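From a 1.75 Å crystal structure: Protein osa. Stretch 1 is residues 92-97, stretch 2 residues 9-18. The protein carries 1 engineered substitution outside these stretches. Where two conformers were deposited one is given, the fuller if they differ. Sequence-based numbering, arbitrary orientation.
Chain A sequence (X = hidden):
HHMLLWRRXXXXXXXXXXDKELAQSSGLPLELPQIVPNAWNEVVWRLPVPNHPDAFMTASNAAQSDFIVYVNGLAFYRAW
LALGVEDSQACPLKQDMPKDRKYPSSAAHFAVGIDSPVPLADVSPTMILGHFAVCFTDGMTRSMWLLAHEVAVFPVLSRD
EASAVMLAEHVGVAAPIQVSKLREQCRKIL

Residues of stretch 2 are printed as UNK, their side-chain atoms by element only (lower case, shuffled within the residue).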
ATOM      1  N   PRO A  92       6.833  -9.585   6.280  1.00 31.83           N
ATOM      2  CA  PRO A  92       6.317 -10.539   7.270  1.00 33.15           C
ATOM      3  C   PRO A  92       4.926 -11.036   6.875  1.00 33.36           C
ATOM      4  O   PRO A  92       4.244 -10.351   6.108  1.00 36.49           O
ATOM      5  CB  PRO A  92       6.242  -9.714   8.567  1.00 33.39           C
ATOM      6  CG  PRO A  92       7.054  -8.478   8.310  1.00 33.45           C
ATOM      7  CD  PRO A  92       6.966  -8.226   6.836  1.00 31.13           C
ATOM      8  N   LEU A  93       4.506 -12.199   7.368  1.00 31.33           N
ATOM      9  CA  LEU A  93       3.101 -12.565   7.259  1.00 38.12           C
ATOM     10  C   LEU A  93       2.275 -11.521   7.999  1.00 31.65           C
ATOM     11  O   LEU A  93       2.745 -10.927   8.970  1.00 32.14           O
ATOM     12  CB  LEU A  93       2.821 -13.951   7.840  1.00 41.22           C
ATOM     13  CG  LEU A  93       3.386 -15.199   7.155  1.00 49.13           C
ATOM     14  CD1 LEU A  93       2.846 -16.430   7.857  1.00 44.94           C
ATOM     15  CD2 LEU A  93       3.045 -15.232   5.673  1.00 41.61           C
ATOM     16  N   LYS A  94       1.052 -11.305   7.533  1.00 35.66           N
ATOM     17  CA  LYS A  94       0.124 -10.375   8.172  1.00 31.87           C
ATOM     18  C   LYS A  94       0.067 -10.581   9.684  1.00 37.82           C
ATOM     19  O   LYS A  94       0.217  -9.634  10.448  1.00 36.85           O
ATOM     20  CB  LYS A  94      -1.270 -10.535   7.571  1.00 37.10           C
ATOM     21  CG  LYS A  94      -1.783  -9.296   6.891  1.00 39.60           C
ATOM     22  CD  LYS A  94      -2.780  -9.636   5.780  1.00 42.99           C
ATOM     23  CE  LYS A  94      -4.122 -10.073   6.325  1.00 46.13           C
ATOM     24  NZ  LYS A  94      -5.115 -10.234   5.215  1.00 56.63           N
ATOM     25  N   GLN A  95      -0.093 -11.832  10.111  1.00 39.87           N
ATOM     26  CA  GLN A  95      -0.188 -12.150  11.536  1.00 40.47           C
ATOM     27  C   GLN A  95       1.015 -11.684  12.340  1.00 40.57           C
ATOM     28  O   GLN A  95       0.910 -11.498  13.548  1.00 43.05           O
ATOM     29  CB  GLN A  95      -0.384 -13.657  11.740  1.00 43.84           C
ATOM     30  CG  GLN A  95       0.639 -14.534  11.044  1.00 50.58           C
ATOM     31  CD  GLN A  95       0.301 -16.017  11.141  1.00 62.16           C
ATOM     32  OE1 GLN A  95       0.770 -16.721  12.041  1.00 64.98           O
ATOM     33  NE2 GLN A  95      -0.526 -16.496  10.213  1.00 53.86           N
ATOM     34  N   ASP A  96       2.152 -11.491  11.675  1.00 31.10           N
ATOM     35  CA  ASP A  96       3.373 -11.126  12.375  1.00 38.62           C
ATOM     36  C   ASP A  96       3.726  -9.660  12.200  1.00 39.42           C
ATOM     37  O   ASP A  96       4.656  -9.157  12.833  1.00 39.18           O
ATOM     38  CB  ASP A  96       4.538 -11.993  11.897  1.00 41.09           C
ATOM     39  CG  ASP A  96       4.342 -13.454  12.226  1.00 50.76           C
ATOM     40  OD1 ASP A  96       3.829 -13.748  13.324  1.00 50.60           O
ATOM     41  OD2 ASP A  96       4.692 -14.305  11.384  1.00 48.00           O
ATOM     42  N   MET A  97       2.992  -8.972  11.336  1.00 36.50           N
ATOM     43  CA  MET A  97       3.293  -7.570  11.087  1.00 36.01           C
ATOM     44  C   MET A  97       3.261  -6.708  12.357  1.00 34.00           C
ATOM     45  O   MET A  97       4.118  -5.843  12.511  1.00 33.74           O
ATOM     46  CB  MET A  97       2.343  -7.000  10.030  1.00 36.68           C
ATOM     47  CG  MET A  97       2.698  -7.433   8.617  1.00 32.66           C
ATOM     48  SD  MET A  97       1.476  -6.889   7.413  1.00 29.88           S
ATOM     49  CE  MET A  97       2.062  -7.713   5.932  1.00 30.13           C
ATOM     50  N   UNK A   9       8.610 -22.012   2.751  1.00 29.74           N
ATOM     51  CA  UNK A   9       7.378 -22.778   2.598  1.00 31.02           C
ATOM     52  C   UNK A   9       6.182 -21.952   3.059  1.00 33.07           C
ATOM     53  O   UNK A   9       5.118 -21.975   2.436  1.00 30.78           O
ATOM     54  c   UNK A   9       7.456 -24.089   3.376  1.00 31.32           C
ATOM     55  s   UNK A   9       8.554 -25.338   2.656  1.00 30.16           S
ATOM     56  N   UNK A  10       6.376 -21.211   4.144  1.00 32.54           N
ATOM     57  CA  UNK A  10       5.320 -20.374   4.707  1.00 35.57           C
ATOM     58  C   UNK A  10       4.906 -19.293   3.715  1.00 34.23           C
ATOM     59  O   UNK A  10       3.713 -19.062   3.483  1.00 31.22           O
ATOM     60  c   UNK A  10       5.180 -19.113   8.365  1.00 52.40           C
ATOM     61  n   UNK A  10       4.706 -17.440  10.587  1.00 71.30           N
ATOM     62  c   UNK A  10       4.657 -19.365   6.955  1.00 47.89           C
ATOM     63  c   UNK A  10       5.784 -19.735   6.017  1.00 36.04           C
ATOM     64  n   UNK A  10       4.149 -19.322   9.380  1.00 67.30           N
ATOM     65  c   UNK A  10       3.944 -18.515  10.417  1.00 75.11           C
ATOM     66  n   UNK A  10       2.976 -18.779  11.287  1.00 74.83           N
ATOM     67  N   UNK A  11       5.905 -18.638   3.131  1.00 27.80           N
ATOM     68  CA  UNK A  11       5.671 -17.587   2.145  1.00 32.65           C
ATOM     69  C   UNK A  11       4.931 -18.131   0.925  1.00 29.77           C
ATOM     70  O   UNK A  11       3.985 -17.513   0.419  1.00 28.60           O
ATOM     71  c   UNK A  11       6.996 -16.949   1.727  1.00 30.93           C
ATOM     72  N   UNK A  12       5.374 -19.294   0.465  1.00 26.29           N
ATOM     73  CA  UNK A  12       4.772 -19.970  -0.668  1.00 28.14           C
ATOM     74  C   UNK A  12       3.277 -20.202  -0.434  1.00 30.53           C
ATOM     75  O   UNK A  12       2.445 -19.908  -1.297  1.00 30.74           O
ATOM     76  c   UNK A  12       1.943 -24.613  -3.199  1.00 31.54           C
ATOM     77  c   UNK A  12       5.026 -21.998  -2.158  1.00 28.92           C
ATOM     78  c   UNK A  12       2.934 -23.355  -1.389  1.00 28.31           C
ATOM     79  n   UNK A  12       4.895 -22.695  -4.282  1.00 35.13           N
ATOM     80  c   UNK A  12       5.592 -21.918  -3.394  1.00 30.81           C
ATOM     81  c   UNK A  12       5.486 -21.303  -0.918  1.00 31.84           C
ATOM     82  c   UNK A  12       2.871 -24.161  -4.096  1.00 28.12           C
ATOM     83  c   UNK A  12       3.849 -23.289  -3.625  1.00 29.76           C
ATOM     84  c   UNK A  12       1.968 -24.214  -1.858  1.00 30.78           C
ATOM     85  c   UNK A  12       3.908 -22.881  -2.282  1.00 27.98           C
ATOM     86  N   UNK A  13       2.945 -20.728   0.740  1.00 27.45           N
ATOM     87  CA  UNK A  13       1.569 -21.062   1.064  1.00 28.05           C
ATOM     88  C   UNK A  13       0.706 -19.801   1.152  1.00 31.06           C
ATOM     89  O   UNK A  13      -0.433 -19.788   0.688  1.00 26.86           O
ATOM     90  c   UNK A  13       1.944 -23.311   2.272  1.00 28.20           C
ATOM     91  c   UNK A  13       1.513 -21.847   2.370  1.00 32.84           C
ATOM     92  c   UNK A  13       0.906 -24.151   1.549  1.00 27.32           C
ATOM     93  c   UNK A  13       2.218 -23.852   3.661  1.00 32.49           C
ATOM     94  N   UNK A  14       1.267 -18.739   1.721  1.00 26.68           N
ATOM     95  CA  UNK A  14       0.556 -17.466   1.820  1.00 28.63           C
ATOM     96  C   UNK A  14       0.285 -16.864   0.444  1.00 30.70           C
ATOM     97  O   UNK A  14      -0.808 -16.379   0.182  1.00 30.25           O
ATOM     98  c   UNK A  14       0.591 -15.129   2.909  1.00 24.35           C
ATOM     99  o   UNK A  14      -0.948 -14.175   4.479  1.00 44.94           O
ATOM    100  o   UNK A  14      -1.140 -16.328   4.087  1.00 37.28           O
ATOM    101  c   UNK A  14       1.330 -16.471   2.683  1.00 25.21           C
ATOM    102  c   UNK A  14      -0.583 -15.223   3.894  1.00 45.22           C
ATOM    103  N   UNK A  15       1.278 -16.902  -0.436  1.00 27.88           N
ATOM    104  CA  UNK A  15       1.074 -16.457  -1.809  1.00 31.87           C
ATOM    105  C   UNK A  15      -0.025 -17.275  -2.483  1.00 32.51           C
ATOM    106  O   UNK A  15      -0.894 -16.729  -3.161  1.00 29.45           O
ATOM    107  c   UNK A  15       3.361 -15.475  -2.116  1.00 26.68           C
ATOM    108  c   UNK A  15       2.125 -16.403  -4.115  1.00 29.35           C
ATOM    109  c   UNK A  15       4.800 -15.675  -2.588  1.00 27.76           C
ATOM    110  c   UNK A  15       2.389 -16.545  -2.619  1.00 28.86           C
ATOM    111  N   UNK A  16      -0.019 -18.584  -2.269  1.00 29.45           N
ATOM    112  CA  UNK A  16      -1.066 -19.415  -2.860  1.00 33.18           C
ATOM    113  C   UNK A  16      -2.454 -19.056  -2.287  1.00 34.39           C
ATOM    114  O   UNK A  16      -3.452 -19.090  -3.011  1.00 38.38           O
ATOM    115  c   UNK A  16      -1.724 -21.869  -3.294  1.00 42.04           C
ATOM    116  c   UNK A  16      -3.758 -24.696  -2.495  1.00 71.42           C
ATOM    117  n   UNK A  16      -4.469 -25.615  -3.139  1.00 72.19           N
ATOM    118  n   UNK A  16      -4.125 -24.309  -1.278  1.00 59.83           N
ATOM    119  c   UNK A  16      -1.846 -23.131  -2.456  1.00 55.14           C
ATOM    120  n   UNK A  16      -2.695 -24.146  -3.079  1.00 68.91           N
ATOM    121  c   UNK A  16      -0.746 -20.900  -2.648  1.00 40.53           C
ATOM    122  N   UNK A  17      -2.502 -18.711  -0.999  0.57 32.15           N
ATOM    123  CA  UNK A  17      -3.745 -18.284  -0.344  0.57 32.79           C
ATOM    124  C   UNK A  17      -4.262 -17.010  -0.994  0.57 36.29           C
ATOM    125  O   UNK A  17      -5.454 -16.883  -1.304  0.57 35.82           O
ATOM    126  n   UNK A  17      -4.127 -15.594   5.674  0.57 52.44           N
ATOM    127  c   UNK A  17      -4.399 -15.000   4.518  0.57 48.76           C
ATOM    128  n   UNK A  17      -4.499 -13.678   4.467  0.57 39.57           N
ATOM    129  c   UNK A  17      -4.489 -17.193   3.361  0.57 43.42           C
ATOM    130  c   UNK A  17      -3.523 -18.050   1.157  0.57 34.70           C
ATOM    131  n   UNK A  17      -4.575 -15.728   3.415  0.57 47.21           N
ATOM    132  c   UNK A  17      -4.791 -17.752   1.957  0.57 40.07           C
ATOM    133  N   UNK A  18      -3.351 -16.066  -1.198  1.00 31.04           N
ATOM    134  CA  UNK A  18      -3.680 -14.801  -1.838  1.00 31.53           C
ATOM    135  C   UNK A  18      -4.164 -15.016  -3.274  1.00 29.69           C
ATOM    136  O   UNK A  18      -5.077 -14.332  -3.731  1.00 30.54           O
ATOM    137  c   UNK A  18      -3.199 -12.409   0.103  1.00 28.30           C
ATOM    138  c   UNK A  18      -2.133 -13.377  -0.399  1.00 28.54           C
ATOM    139  c   UNK A  18      -2.465 -13.872  -1.811  1.00 26.42           C
ATOM    140  c   UNK A  18      -0.748 -12.735  -0.344  1.00 27.96           C
TER

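Position 9 carries one carbon and then a sulfur, out of reach of stretch 1: Cys-9. The contact sets no demand on this side chain; the backbone O accepts the helical hydrogen bond from N of position 13.

Position 10 has three carbons, a nitrogen, and a carbon bearing two more nitrogens. Its tip meets Leu-93 CD1, Asp-96 OD2 and Gln-95 OE1. This is Arg-10, extended through three t rotamers. One face of the guanidinium lies under a methyl, with Leu-93 CD1 3.5 Å from Arg-10 NH1, while the edge meets a carboxylate: Arg-10 NH1 lies 3.2 Å from Asp-96 OD2, a salt bridge with a weak hydrogen bond. Gln-95 OE1 approaches Arg-10 NH2 to 3.1 Å. A flat, charged group on a long aliphatic stem suits such mixed surroundings.

Position 11 has a single carbon, pointing sideways and making no close contact: Ala-11. Its CA is 7.6 Å from Leu-93 CA, the nearest CA pair between the stretches.

Position 12 shows one carbon followed by fused five- and six-membered rings holding eight carbons and one nitrogen: Trp-12. Position 13 has four carbons forked at the second: Leu-13. Both are exposed and out of reach, so this contact does not constrain them.

Position 14 has three carbons, the last carrying two oxygens, and touches Leu-93 CD2: Glu-14. One turn beyond Arg-10, it packs CB against Leu-93 CD2 at 3.7 Å. Its methylene suits the leucine, and Glu-14 OE2 is hydrogen-bonded elsewhere in the structure.

Position 15 has four carbons forked at the first, one arm two carbons long: Ile-15. Position 16 has three carbons, a nitrogen, then a carbon carrying two more nitrogens: Arg-16. Neither reaches stretch 1, which therefore asks nothing of them.

Position 17 has the same composition, three carbons, a nitrogen, then a carbon carrying two more nitrogens, and approaches Lys-94 NZ: Arg-17. Its NH2 lies 3.6 Å from Lys-94 NZ, near the guanidinium plane, a close approach of like charges. The long chain permits this reach, while Glu-14 supplies opposite charge: Arg-17 NH1 is 3.5 Å from Glu-14 OE1, a salt bridge with the oxygen well out of the plane.

Position 18 has four carbons forked at the second: Leu-18. Its CA-to-CB bond points toward stretch 1, but Leu-18 CD2 is still 5.9 Å from Lys-94 NZ; hydrocarbon suits this buried place.

The contact thus uses the helical repeat: positions 10, 14 and 17 present their side chains to stretch 1. Leu-93 supplies the largest covered area, packing its methyls against Arg-10 and Glu-14. The backbone bond from Asp-96 N to Leu-93 O, 2.8 Å, holds the turn that brings Leu-93 and Asp-96 to the same guanidinium.

Stretch 2, residues 9-18: CRAWLEIRRL
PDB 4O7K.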